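Local coordinates for protein glucose-6-phosphate 1-dehydrogenase (Kluyveromyces lactis, PDB 7E6I) that catalyses the NADP+-dependent oxidation of glucose 6-phosphate to 6-phosphogluconolactone, the first and rate-limiting step of the oxidative pentose phosphate pathway, at residues Asn8-Phe14 and Thr41-Tyr47; Gln147-Val151 and Ala422-Asp426; Ala2-Asp6 and Glu115-Leu119; Asp92-Leu98 and Lys135-Leu140; Lys270-Lys275 and Arg432-Val438. The contacts are given in a common frame with arbitrary orientation. Residues are numbered along the deposited sequence.

Contact 1: Asn8-Phe14 and Thr41-Tyr47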
# COMPACT_ATOMS: atom_id res chain seq x y z
N ASN A 8 -2.55 28.90 4.73
CA ASN A 8 -1.37 29.17 5.56
C ASN A 8 -0.88 27.92 6.28
O ASN A 8 -0.24 28.01 7.34
CB ASN A 8 -1.66 30.30 6.55
CG ASN A 8 -2.31 31.49 5.89
OD1 ASN A 8 -1.92 31.89 4.79
ND2 ASN A 8 -3.33 32.05 6.53
N THR A 9 -1.14 26.75 5.71
CA THR A 9 -0.55 25.52 6.20
C THR A 9 0.91 25.43 5.76
O THR A 9 1.25 25.74 4.61
CB THR A 9 -1.33 24.32 5.70
OG1 THR A 9 -1.79 24.58 4.37
CG2 THR A 9 -2.52 24.12 6.56
N VAL A 10 1.77 25.02 6.67
CA VAL A 10 3.17 24.80 6.36
C VAL A 10 3.41 23.30 6.31
O VAL A 10 3.15 22.57 7.28
CB VAL A 10 4.11 25.52 7.35
CG1 VAL A 10 3.55 25.42 8.75
CG2 VAL A 10 5.54 24.96 7.27
N ILE A 11 3.88 22.83 5.16
CA ILE A 11 4.25 21.45 4.96
C ILE A 11 5.77 21.40 4.94
O ILE A 11 6.40 21.97 4.05
CB ILE A 11 3.65 20.89 3.66
CG1 ILE A 11 2.12 20.88 3.74
CG2 ILE A 11 4.17 19.51 3.37
CD1 ILE A 11 1.44 20.70 2.38
N THR A 12 6.37 20.72 5.92
CA THR A 12 7.80 20.47 5.93
C THR A 12 8.08 19.03 5.53
O THR A 12 7.56 18.10 6.16
CB THR A 12 8.41 20.75 7.31
OG1 THR A 12 7.98 22.04 7.77
CG2 THR A 12 9.92 20.73 7.22
N ILE A 13 8.91 18.85 4.50
CA ILE A 13 9.30 17.52 4.01
C ILE A 13 10.71 17.26 4.50
O ILE A 13 11.68 17.77 3.94
CB ILE A 13 9.21 17.41 2.49
CG1 ILE A 13 7.78 17.64 2.00
CG2 ILE A 13 9.68 16.04 2.02
CD1 ILE A 13 7.47 19.09 1.74
N PHE A 14 10.84 16.44 5.54
CA PHE A 14 12.15 16.02 6.01
C PHE A 14 12.73 14.95 5.09
O PHE A 14 12.01 14.14 4.51
CB PHE A 14 12.06 15.50 7.44
CG PHE A 14 12.00 16.59 8.47
CD1 PHE A 14 10.81 17.21 8.78
CD2 PHE A 14 13.15 16.98 9.15
CE1 PHE A 14 10.76 18.21 9.74
CE2 PHE A 14 13.10 17.97 10.10
CZ PHE A 14 11.91 18.59 10.40
N THR A 41 -1.65 29.55 -0.54
CA THR A 41 -1.01 30.11 0.64
C THR A 41 -0.24 29.08 1.45
O THR A 41 0.03 29.32 2.63
CB THR A 41 -2.04 30.80 1.53
OG1 THR A 41 -2.77 29.81 2.26
CG2 THR A 41 -2.99 31.61 0.68
N THR A 42 0.11 27.95 0.85
CA THR A 42 0.75 26.86 1.56
C THR A 42 2.26 27.06 1.51
O THR A 42 2.81 27.27 0.42
CB THR A 42 0.39 25.51 0.93
OG1 THR A 42 -1.00 25.24 1.12
CG2 THR A 42 1.22 24.39 1.53
N LYS A 43 2.92 26.99 2.66
CA LYS A 43 4.37 27.10 2.69
C LYS A 43 5.00 25.71 2.67
O LYS A 43 4.84 24.93 3.62
CB LYS A 43 4.85 27.90 3.90
CG LYS A 43 6.32 28.29 3.79
CD LYS A 43 6.67 29.56 4.57
CE LYS A 43 8.09 30.00 4.29
NZ LYS A 43 8.74 29.13 3.27
N ILE A 44 5.74 25.40 1.61
CA ILE A 44 6.39 24.10 1.45
C ILE A 44 7.87 24.26 1.74
O ILE A 44 8.57 25.00 1.04
CB ILE A 44 6.15 23.52 0.05
CG1 ILE A 44 4.66 23.55 -0.27
CG2 ILE A 44 6.64 22.11 -0.01
CD1 ILE A 44 4.32 22.89 -1.57
N ILE A 45 8.36 23.54 2.76
CA ILE A 45 9.74 23.63 3.23
C ILE A 45 10.39 22.26 3.16
O ILE A 45 9.91 21.30 3.79
CB ILE A 45 9.81 24.16 4.67
CG1 ILE A 45 9.13 25.52 4.82
CG2 ILE A 45 11.24 24.22 5.13
CD1 ILE A 45 9.03 25.96 6.26
N GLY A 46 11.50 22.16 2.45
CA GLY A 46 12.29 20.95 2.40
C GLY A 46 13.48 21.06 3.34
O GLY A 46 14.27 21.98 3.23
N TYR A 47 13.60 20.09 4.24
CA TYR A 47 14.66 20.04 5.24
C TYR A 47 15.51 18.80 5.03
O TYR A 47 14.96 17.70 4.85
CB TYR A 47 14.04 20.06 6.65
CG TYR A 47 14.99 20.13 7.84
CD1 TYR A 47 15.81 19.06 8.17
CD2 TYR A 47 15.01 21.23 8.68
CE1 TYR A 47 16.66 19.11 9.26
CE2 TYR A 47 15.85 21.29 9.78
CZ TYR A 47 16.67 20.23 10.07
OH TYR A 47 17.51 20.29 11.16
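Ile13 CD1 lies 3.6 Å from Ile44 CG2 on the sheet face that also carries Ile11, and Phe26 and Leu29 of helix 19-34 cover this patch. On the other face Val10 CG2 meets Ile45 CD1 at 3.8 Å, and further along Phe14 CE2 comes within 3.5 Å of Tyr47 CD1. These two rings meet obliquely, with Tyr47 CB set over the face of Phe14, while the Tyr47 hydroxyl is bonded to the backbone of Pro90. Between the side chains runs a parallel ladder: Lys43 N to Thr9 O (2.9 Å), Ile11 N to Lys43 O (2.8 Å), Ile45 N to Ile11 O (2.8 Å), Ile13 N to Ile45 O (2.7 Å) and Tyr47 N to Ile13 O (3.0 Å). At the polar edge Asn8 N donates to Thr41 OG1 at 2.6 Å. Strand 10-14, helix 19-34 and strand 43-48 form the first beta-alpha-beta unit of the Rossmann fold, in which the turn after strand 10-14 and the start of helix 19-34 (Gly15-Lys22) probably bind NADP+.

Contact 2: Gln147-Val151 and Ala422-Asp426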
# COMPACT_ATOMS: atom_id res chain seq x y z
N GLN A 147 -0.60 19.73 14.69
CA GLN A 147 0.47 19.20 13.86
C GLN A 147 0.20 17.73 13.55
O GLN A 147 -0.30 16.99 14.40
CB GLN A 147 1.84 19.34 14.54
CG GLN A 147 1.84 18.96 16.00
CD GLN A 147 1.73 20.19 16.90
OE1 GLN A 147 2.46 21.17 16.71
NE2 GLN A 147 0.81 20.16 17.86
N ARG A 148 0.55 17.33 12.33
CA ARG A 148 0.39 15.96 11.87
C ARG A 148 1.70 15.51 11.23
O ARG A 148 2.32 16.27 10.48
CB ARG A 148 -0.76 15.86 10.86
CG ARG A 148 -2.13 16.10 11.46
CD ARG A 148 -3.21 16.25 10.39
NE ARG A 148 -4.48 16.64 10.98
CZ ARG A 148 -5.42 17.34 10.35
NH1 ARG A 148 -5.24 17.74 9.09
NH2 ARG A 148 -6.54 17.65 10.98
N VAL A 149 2.13 14.29 11.52
CA VAL A 149 3.34 13.77 10.91
C VAL A 149 3.00 12.51 10.12
O VAL A 149 2.26 11.65 10.59
CB VAL A 149 4.47 13.53 11.94
CG1 VAL A 149 3.95 13.61 13.38
CG2 VAL A 149 5.21 12.23 11.66
N ILE A 150 3.51 12.45 8.89
CA ILE A 150 3.37 11.30 8.02
C ILE A 150 4.67 10.50 8.07
O ILE A 150 5.76 11.06 7.87
CB ILE A 150 3.07 11.73 6.57
CG1 ILE A 150 1.70 12.39 6.48
CG2 ILE A 150 3.14 10.55 5.64
CD1 ILE A 150 1.53 13.22 5.24
N VAL A 151 4.55 9.20 8.32
CA VAL A 151 5.65 8.26 8.13
C VAL A 151 5.14 7.12 7.27
O VAL A 151 3.95 6.80 7.24
CB VAL A 151 6.23 7.73 9.46
CG1 VAL A 151 7.30 8.68 9.97
CG2 VAL A 151 5.15 7.52 10.49
N ALA A 422 -4.46 13.29 4.53
CA ALA A 422 -3.79 13.80 5.72
C ALA A 422 -4.13 15.27 5.96
O ALA A 422 -4.45 15.66 7.09
CB ALA A 422 -2.28 13.61 5.58
N LEU A 423 -4.09 16.09 4.91
CA LEU A 423 -4.45 17.50 5.06
C LEU A 423 -5.86 17.62 5.62
O LEU A 423 -6.11 18.47 6.49
CB LEU A 423 -4.31 18.23 3.72
CG LEU A 423 -2.88 18.39 3.19
CD1 LEU A 423 -2.84 18.99 1.79
CD2 LEU A 423 -2.06 19.23 4.12
N LEU A 424 -6.77 16.75 5.19
CA LEU A 424 -8.13 16.75 5.71
C LEU A 424 -8.28 16.04 7.04
O LEU A 424 -9.37 16.04 7.60
CB LEU A 424 -9.09 16.12 4.68
CG LEU A 424 -9.05 16.69 3.26
CD1 LEU A 424 -9.69 15.72 2.29
CD2 LEU A 424 -9.71 18.04 3.19
N GLY A 425 -7.22 15.45 7.59
CA GLY A 425 -7.31 14.79 8.88
C GLY A 425 -8.01 13.44 8.90
O GLY A 425 -8.39 12.97 9.98
N ASP A 426 -8.16 12.78 7.75
CA ASP A 426 -8.93 11.53 7.65
C ASP A 426 -7.99 10.33 7.75
O ASP A 426 -7.21 10.08 6.82
CB ASP A 426 -9.72 11.51 6.34
CG ASP A 426 -10.57 10.26 6.18
OD1 ASP A 426 -10.47 9.33 7.02
OD2 ASP A 426 -11.38 10.23 5.22
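Arg148 is the first residue of strand segment 147-151 to meet the chain at 422-426, reaching with an extended side chain to the end of helix 414-423. Its NH1 makes a weak hydrogen bond to Leu423 O at 2.8 Å and lies 3.0 Å from Ala422 O, so the guanidinium sits among the carbonyls of the last helical turn. Gly425 N lies over one face of the guanidinium, 3.4 Å from NH1, and a side chain at this glycine would collide with NH2. Arg148 NH2 is hydrogen-bonded to Thr3 O, and the ring of Phe5 makes a cation-pi contact with the same group. Ile150 again faces the helix, its CD1 3.8 Å from Ala422 CB. Gly425, with positive phi and its N bonded to Ala422 O at 2.8 Å, ends the helix in a Schellman motif. An arginine from the strand next to the edge of the Rossmann sheet thus meets the C-terminus of a helix belonging to the C-terminal family region.

Contact 3: Ala2-Asp6 and Glu115-Leu119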
# COMPACT_ATOMS: atom_id res chain seq x y z
N ALA A 2 -12.57 16.17 12.03
CA ALA A 2 -11.22 16.67 12.22
C ALA A 2 -11.04 17.97 11.45
O ALA A 2 -11.72 18.25 10.46
CB ALA A 2 -10.18 15.64 11.76
N THR A 3 -10.10 18.79 11.92
CA THR A 3 -9.88 20.09 11.31
C THR A 3 -9.17 19.95 9.97
O THR A 3 -8.15 19.26 9.86
CB THR A 3 -9.06 20.96 12.26
OG1 THR A 3 -9.65 20.91 13.56
CG2 THR A 3 -9.02 22.39 11.75
N GLN A 4 -9.71 20.62 8.94
CA GLN A 4 -9.09 20.58 7.63
C GLN A 4 -8.04 21.68 7.49
O GLN A 4 -8.18 22.77 8.04
CB GLN A 4 -10.14 20.71 6.54
CG GLN A 4 -11.16 19.56 6.56
CD GLN A 4 -12.13 19.62 5.39
OE1 GLN A 4 -12.11 20.57 4.60
NE2 GLN A 4 -12.99 18.61 5.27
N PHE A 5 -6.96 21.35 6.79
CA PHE A 5 -5.83 22.24 6.56
C PHE A 5 -6.02 22.87 5.18
O PHE A 5 -6.01 22.16 4.17
CB PHE A 5 -4.49 21.49 6.60
CG PHE A 5 -4.03 21.08 7.98
CD1 PHE A 5 -4.86 21.19 9.09
CD2 PHE A 5 -2.74 20.55 8.16
CE1 PHE A 5 -4.42 20.78 10.35
CE2 PHE A 5 -2.28 20.14 9.42
CZ PHE A 5 -3.12 20.25 10.52
N ASP A 6 -6.18 24.20 5.14
CA ASP A 6 -6.39 24.91 3.89
C ASP A 6 -5.40 26.06 3.75
O ASP A 6 -4.38 25.92 3.06
CB ASP A 6 -7.83 25.42 3.80
CG ASP A 6 -8.29 25.68 2.36
OD1 ASP A 6 -7.49 25.50 1.41
OD2 ASP A 6 -9.47 26.07 2.18
N GLU A 115 -4.08 29.67 14.84
CA GLU A 115 -3.95 28.23 15.05
C GLU A 115 -3.01 27.69 13.98
O GLU A 115 -3.44 27.46 12.83
CB GLU A 115 -5.31 27.54 14.97
CG GLU A 115 -5.26 26.05 15.19
CD GLU A 115 -6.65 25.44 15.10
OE1 GLU A 115 -7.23 25.44 13.99
OE2 GLU A 115 -7.16 24.98 16.14
N PRO A 116 -1.74 27.50 14.30
CA PRO A 116 -0.83 26.89 13.33
C PRO A 116 -1.35 25.53 12.85
O PRO A 116 -1.80 24.70 13.64
CB PRO A 116 0.48 26.75 14.11
CG PRO A 116 0.35 27.66 15.29
CD PRO A 116 -1.11 27.76 15.60
N HIS A 117 -1.30 25.33 11.53
CA HIS A 117 -1.62 24.05 10.90
C HIS A 117 -0.36 23.55 10.21
O HIS A 117 0.06 24.11 9.19
CB HIS A 117 -2.75 24.19 9.88
CG HIS A 117 -4.09 24.50 10.48
ND1 HIS A 117 -5.15 24.94 9.72
CD2 HIS A 117 -4.54 24.43 11.75
CE1 HIS A 117 -6.20 25.13 10.50
NE2 HIS A 117 -5.85 24.83 11.74
N ARG A 118 0.26 22.50 10.75
CA ARG A 118 1.57 22.05 10.29
C ARG A 118 1.55 20.56 9.96
O ARG A 118 1.17 19.73 10.79
CB ARG A 118 2.64 22.33 11.35
CG ARG A 118 2.67 23.79 11.79
CD ARG A 118 3.68 24.04 12.87
NE ARG A 118 3.69 25.44 13.29
CZ ARG A 118 4.00 25.85 14.51
NH1 ARG A 118 4.34 24.97 15.44
NH2 ARG A 118 3.99 27.14 14.79
N LEU A 119 1.98 20.23 8.74
CA LEU A 119 2.16 18.86 8.31
C LEU A 119 3.66 18.60 8.17
O LEU A 119 4.37 19.37 7.51
CB LEU A 119 1.43 18.59 6.98
CG LEU A 119 1.46 17.16 6.40
CD1 LEU A 119 0.72 16.20 7.33
CD2 LEU A 119 0.87 17.08 4.98
O HOH W 1 -5.35 25.43 7.28
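Phe5 lays its ring over the side chain of His117: His117 CB is 3.7 Å from the ring centroid and almost on the ring normal, a CH-pi contact. The two ring planes are nearly parallel, at 4°, but slid so far apart, with centroids separated by 4.7 Å, that they barely overlap; the closest atoms, Phe5 CD1 and His117 CG, are 3.7 Å apart. Farther along the ring, Phe5 CE2 reaches Arg118 N at 3.7 Å. Phe5 is buried; its ring also meets Ile146 and makes a cation-pi contact with Arg148, and its backbone is bonded to Leu423. The His117 imidazole is held at both nitrogens: NE2 donates to Glu115 OE1 at 2.7 Å, and ND1 is bonded at 2.5 Å to a water that accepts from Asp6 N at 2.6 Å. Outside, Thr3 CG2 rests 4.0 Å from His117 NE2. Apolar ring contacts and one water bridge, with no direct polar bond between the segments, thus fasten the N-terminal arm across the start of a Rossmann strand.

Contact 4: Asp92-Leu98 and Lys135-Leu140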
# COMPACT_ATOMS: atom_id res chain seq x y z
N ASP A 92 19.87 15.44 14.08
CA ASP A 92 20.41 14.99 15.35
C ASP A 92 20.42 16.06 16.43
O ASP A 92 20.71 15.74 17.59
CB ASP A 92 21.85 14.52 15.12
CG ASP A 92 22.19 13.28 15.88
OD1 ASP A 92 22.30 12.20 15.26
OD2 ASP A 92 22.37 13.38 17.12
N SER A 93 20.14 17.32 16.10
CA SER A 93 20.48 18.42 16.98
C SER A 93 19.45 19.53 16.86
O SER A 93 18.90 19.78 15.79
CB SER A 93 21.88 18.97 16.68
OG SER A 93 22.47 19.54 17.83
N ASP A 94 19.25 20.25 17.98
CA ASP A 94 18.13 21.17 18.11
C ASP A 94 18.28 22.45 17.30
O ASP A 94 17.29 23.16 17.12
CB ASP A 94 17.93 21.55 19.58
CG ASP A 94 17.92 20.35 20.51
OD1 ASP A 94 17.28 19.32 20.20
OD2 ASP A 94 18.55 20.44 21.58
N GLU A 95 19.48 22.78 16.83
CA GLU A 95 19.66 24.09 16.18
C GLU A 95 18.88 24.16 14.88
O GLU A 95 18.34 25.22 14.53
CB GLU A 95 21.14 24.40 15.94
CG GLU A 95 21.90 23.37 15.12
CD GLU A 95 22.57 22.34 16.01
OE1 GLU A 95 23.28 21.45 15.48
OE2 GLU A 95 22.38 22.43 17.25
N GLY A 96 18.82 23.06 14.13
CA GLY A 96 18.04 23.06 12.91
C GLY A 96 16.57 23.28 13.17
O GLY A 96 15.91 24.06 12.47
N TYR A 97 16.03 22.62 14.21
CA TYR A 97 14.61 22.72 14.50
C TYR A 97 14.24 24.10 15.03
O TYR A 97 13.19 24.64 14.69
CB TYR A 97 14.20 21.61 15.47
CG TYR A 97 14.46 20.25 14.87
CD1 TYR A 97 15.73 19.69 14.89
CD2 TYR A 97 13.44 19.53 14.26
CE1 TYR A 97 15.99 18.46 14.32
CE2 TYR A 97 13.68 18.29 13.69
CZ TYR A 97 14.96 17.75 13.73
OH TYR A 97 15.20 16.52 13.16
N LEU A 98 15.12 24.69 15.84
CA LEU A 98 14.87 26.05 16.31
C LEU A 98 14.94 27.04 15.15
O LEU A 98 14.12 27.96 15.07
CB LEU A 98 15.85 26.42 17.41
CG LEU A 98 15.69 25.52 18.63
CD1 LEU A 98 16.89 25.63 19.55
CD2 LEU A 98 14.39 25.85 19.36
N LYS A 135 12.88 15.44 18.14
CA LYS A 135 13.23 16.84 17.96
C LYS A 135 12.00 17.71 17.72
O LYS A 135 11.85 18.78 18.32
CB LYS A 135 14.23 16.97 16.82
CG LYS A 135 15.57 16.34 17.10
CD LYS A 135 16.34 17.10 18.15
CE LYS A 135 17.30 16.19 18.88
NZ LYS A 135 17.45 16.56 20.31
N LEU A 136 11.10 17.27 16.83
CA LEU A 136 9.86 18.01 16.61
C LEU A 136 9.08 18.17 17.90
O LEU A 136 8.51 19.24 18.17
CB LEU A 136 9.00 17.31 15.56
CG LEU A 136 9.46 17.33 14.11
CD1 LEU A 136 8.57 16.37 13.31
CD2 LEU A 136 9.40 18.74 13.57
N LYS A 137 9.02 17.12 18.71
CA LYS A 137 8.28 17.19 19.97
C LYS A 137 9.00 18.06 21.00
O LYS A 137 8.34 18.77 21.77
CB LYS A 137 8.05 15.78 20.50
CG LYS A 137 7.12 15.68 21.69
CD LYS A 137 5.72 16.23 21.41
CE LYS A 137 4.77 15.88 22.56
NZ LYS A 137 3.36 16.28 22.28
N GLU A 138 10.33 18.03 21.04
CA GLU A 138 11.08 18.85 22.00
C GLU A 138 11.11 20.32 21.60
O GLU A 138 11.13 21.19 22.48
CB GLU A 138 12.52 18.34 22.16
CG GLU A 138 12.69 16.84 22.48
CD GLU A 138 14.06 16.25 22.05
OE1 GLU A 138 14.69 15.49 22.83
OE2 GLU A 138 14.51 16.53 20.91
N ASN A 139 11.11 20.63 20.30
CA ASN A 139 11.41 21.97 19.82
C ASN A 139 10.28 22.64 19.04
O ASN A 139 10.14 23.85 19.14
CB ASN A 139 12.66 21.96 18.94
CG ASN A 139 13.90 21.51 19.69
OD1 ASN A 139 14.58 22.31 20.32
ND2 ASN A 139 14.20 20.22 19.62
N LEU A 140 9.49 21.89 18.28
CA LEU A 140 8.57 22.47 17.31
C LEU A 140 7.16 21.92 17.48
O LEU A 140 6.51 21.49 16.53
CB LEU A 140 9.06 22.19 15.90
CG LEU A 140 8.93 23.24 14.79
CD1 LEU A 140 9.66 22.73 13.56
CD2 LEU A 140 7.48 23.56 14.47
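Asp94 OD1 forms a salt bridge with Lys135 NZ at 2.8 Å and accepts a hydrogen bond from Asn139 ND2 at 3.3 Å. Lys135 NZ also pairs with Glu138 OE2 at 3.0 Å, one helical turn on, so the ammonium bridges two carboxylates, whose oxygens Asp94 OD1 and Glu138 OE2 are 4.0 Å apart; its charge offsets their repulsion. Asn139 ND2 also donates to Lys135 O at 3.0 Å. Beneath this network the aliphatic part of Lys135 lies on Tyr97, with CB 3.3 Å from the ring centroid and over its face. Tyr97 CB packs on Asn139 CB at 3.8 Å, its CD2 touches Leu136 CD2 at 4.2 Å, and its hydroxyl is bonded to the backbone of Tyr91. Nearer the solvent, Leu98 CD2 approaches Asn139 OD1 at 3.7 Å. Segments 94-98 of helix 94-110 and 135-139 of helix 126-139 cross at 63°, their axes 9.7 Å apart; Leu136 and Leu140 rest on Phe120 of strand 117-122, which lies between these helices in sequence.

Contact 5: Lys270-Lys275 and Arg432-Val438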
# COMPACT_ATOMS: atom_id res chain seq x y z
N LYS A 270 -10.96 -3.27 10.49
CA LYS A 270 -9.75 -3.90 9.98
C LYS A 270 -9.01 -4.64 11.11
O LYS A 270 -8.67 -5.83 10.97
CB LYS A 270 -8.86 -2.86 9.32
CG LYS A 270 -9.47 -2.29 8.05
CD LYS A 270 -8.74 -1.04 7.60
CE LYS A 270 -7.53 -1.39 6.78
NZ LYS A 270 -6.61 -0.25 6.48
N VAL A 271 -8.80 -3.97 12.25
CA VAL A 271 -8.19 -4.62 13.39
C VAL A 271 -9.00 -5.84 13.80
O VAL A 271 -8.44 -6.91 14.09
CB VAL A 271 -8.04 -3.62 14.56
CG1 VAL A 271 -7.50 -4.34 15.80
CG2 VAL A 271 -7.11 -2.46 14.17
N LYS A 272 -10.32 -5.71 13.81
CA LYS A 272 -11.18 -6.81 14.25
C LYS A 272 -11.00 -8.05 13.39
O LYS A 272 -10.93 -9.17 13.92
CB LYS A 272 -12.65 -6.38 14.25
CG LYS A 272 -13.56 -7.48 14.80
CD LYS A 272 -14.92 -6.97 15.17
CE LYS A 272 -15.99 -8.00 14.86
NZ LYS A 272 -17.30 -7.66 15.50
N VAL A 273 -10.97 -7.90 12.06
CA VAL A 273 -10.85 -9.11 11.26
C VAL A 273 -9.43 -9.67 11.37
O VAL A 273 -9.23 -10.90 11.39
CB VAL A 273 -11.29 -8.86 9.79
CG1 VAL A 273 -10.27 -7.98 9.01
CG2 VAL A 273 -11.50 -10.17 9.09
N LEU A 274 -8.42 -8.80 11.48
CA LEU A 274 -7.06 -9.26 11.71
C LEU A 274 -6.98 -10.19 12.92
O LEU A 274 -6.35 -11.24 12.86
CB LEU A 274 -6.12 -8.06 11.89
CG LEU A 274 -5.69 -7.39 10.59
CD1 LEU A 274 -4.92 -6.09 10.86
CD2 LEU A 274 -4.87 -8.35 9.73
N LYS A 275 -7.64 -9.82 14.02
CA LYS A 275 -7.59 -10.66 15.21
C LYS A 275 -8.27 -12.01 15.01
O LYS A 275 -8.03 -12.93 15.80
CB LYS A 275 -8.22 -9.93 16.39
CG LYS A 275 -7.47 -8.67 16.78
CD LYS A 275 -7.95 -8.15 18.12
CE LYS A 275 -7.37 -6.81 18.41
NZ LYS A 275 -7.60 -6.40 19.83
N ARG A 432 -3.08 2.00 11.69
CA ARG A 432 -3.13 2.29 13.12
C ARG A 432 -2.17 1.37 13.88
O ARG A 432 -1.74 0.32 13.38
CB ARG A 432 -4.56 2.13 13.64
CG ARG A 432 -4.85 2.94 14.88
CD ARG A 432 -6.34 3.00 15.14
NE ARG A 432 -6.87 1.73 15.63
CZ ARG A 432 -8.18 1.47 15.67
NH1 ARG A 432 -9.05 2.37 15.23
NH2 ARG A 432 -8.61 0.30 16.13
N ASP A 433 -1.84 1.78 15.11
CA ASP A 433 -0.81 1.06 15.86
C ASP A 433 -1.24 -0.37 16.21
O ASP A 433 -0.42 -1.30 16.13
CB ASP A 433 -0.43 1.85 17.12
CG ASP A 433 -1.61 2.07 18.06
OD1 ASP A 433 -2.72 2.38 17.56
OD2 ASP A 433 -1.43 1.94 19.29
N ASP A 434 -2.51 -0.59 16.58
CA ASP A 434 -2.94 -1.96 16.85
C ASP A 434 -3.00 -2.79 15.57
O ASP A 434 -2.68 -3.99 15.59
CB ASP A 434 -4.29 -2.00 17.59
CG ASP A 434 -5.40 -1.18 16.90
OD1 ASP A 434 -5.13 -0.44 15.93
OD2 ASP A 434 -6.57 -1.28 17.35
N GLU A 435 -3.38 -2.15 14.47
CA GLU A 435 -3.33 -2.79 13.16
C GLU A 435 -1.92 -3.30 12.85
O GLU A 435 -1.72 -4.44 12.41
CB GLU A 435 -3.79 -1.78 12.11
CG GLU A 435 -4.04 -2.30 10.73
CD GLU A 435 -4.51 -1.18 9.79
OE1 GLU A 435 -4.65 -0.01 10.23
OE2 GLU A 435 -4.76 -1.47 8.60
N LEU A 436 -0.92 -2.44 13.07
CA LEU A 436 0.47 -2.84 12.91
C LEU A 436 0.81 -4.00 13.83
O LEU A 436 1.40 -5.01 13.40
CB LEU A 436 1.37 -1.64 13.20
CG LEU A 436 2.68 -1.41 12.48
CD1 LEU A 436 2.66 -2.02 11.09
CD2 LEU A 436 2.91 0.09 12.42
N ASP A 437 0.45 -3.88 15.10
CA ASP A 437 0.83 -4.89 16.07
C ASP A 437 0.27 -6.26 15.69
O ASP A 437 1.00 -7.26 15.68
CB ASP A 437 0.36 -4.48 17.46
CG ASP A 437 0.75 -5.49 18.51
OD1 ASP A 437 1.96 -5.74 18.70
OD2 ASP A 437 -0.16 -6.04 19.15
N VAL A 438 -1.02 -6.31 15.34
CA VAL A 438 -1.64 -7.60 15.02
C VAL A 438 -1.07 -8.16 13.72
O VAL A 438 -0.89 -9.38 13.59
CB VAL A 438 -3.17 -7.45 14.95
CG1 VAL A 438 -3.79 -8.79 14.61
CG2 VAL A 438 -3.69 -6.94 16.26
O HOH W 2 -6.22 1.45 8.32
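Two helices of the C-terminal family region, 263-276 and 433-451, run side by side here; their segments 270-275 and 433-438 are 18° from parallel with axes 9.4 Å apart. The polar bond between the segments is the salt bridge from Lys270 NZ to Glu435 OE2, at 3.1 Å. A water reinforces it, accepting from Lys270 NZ at 2.5 Å and donating to Glu435 OE1 at 2.9 Å. Gln248 of helix 236-254 serves both ends, its OE1 taking a bond from Lys270 NZ and its NE2 giving one to Glu435 OE2. The other carboxylate oxygen, Glu435 OE1, accepts from Arg432 N at 2.9 Å, so a side chain of the first turn satisfies the N-cap amide. Arg432 is satisfied in turn: NE donates to Asp434 OD1 at 2.8 Å and NH2 to Asp434 OD2 at 2.9 Å, while Glu264 and Asp268 of helix 263-276 take further salt bridges from its guanidinium. The Lys270-Glu435 pair is buried and lies beside Leu185, which probably belongs to the glucose 6-phosphate site. Val271 sets a methyl group against the charged edge, CG2 3.3 Å from Asp434 OD1. Beyond it the interface turns apolar: Leu274 CD1 touches the aliphatic Glu435 CG at 3.9 Å, and Val438 CG1 closes the row, 3.7 Å from Leu274 CB.

In the fold
Contacts 1, 2 and 3 share the six-stranded parallel Rossmann sheet, where strands 43-48, 10-14, 117-122 and 146-152 lie in that order; their centres are 9 to 13 Å apart. Contact 4 joins two helices on one side of it, touching contact 1 through Tyr97 on Phe14. Along the chain, contact 1 falls between the two segments of contact 3, while contacts 3 and 4 alternate. Contact 2 joins the nucleotide-binding region to the C-terminal one, and its Arg148 bonds to Thr3 O of the N-terminal arm and weakly to Leu423 O. Contact 5 lies in the C-terminal family region, 32 Å from contact 1 centre to centre, beside a residue that probably binds glucose 6-phosphate.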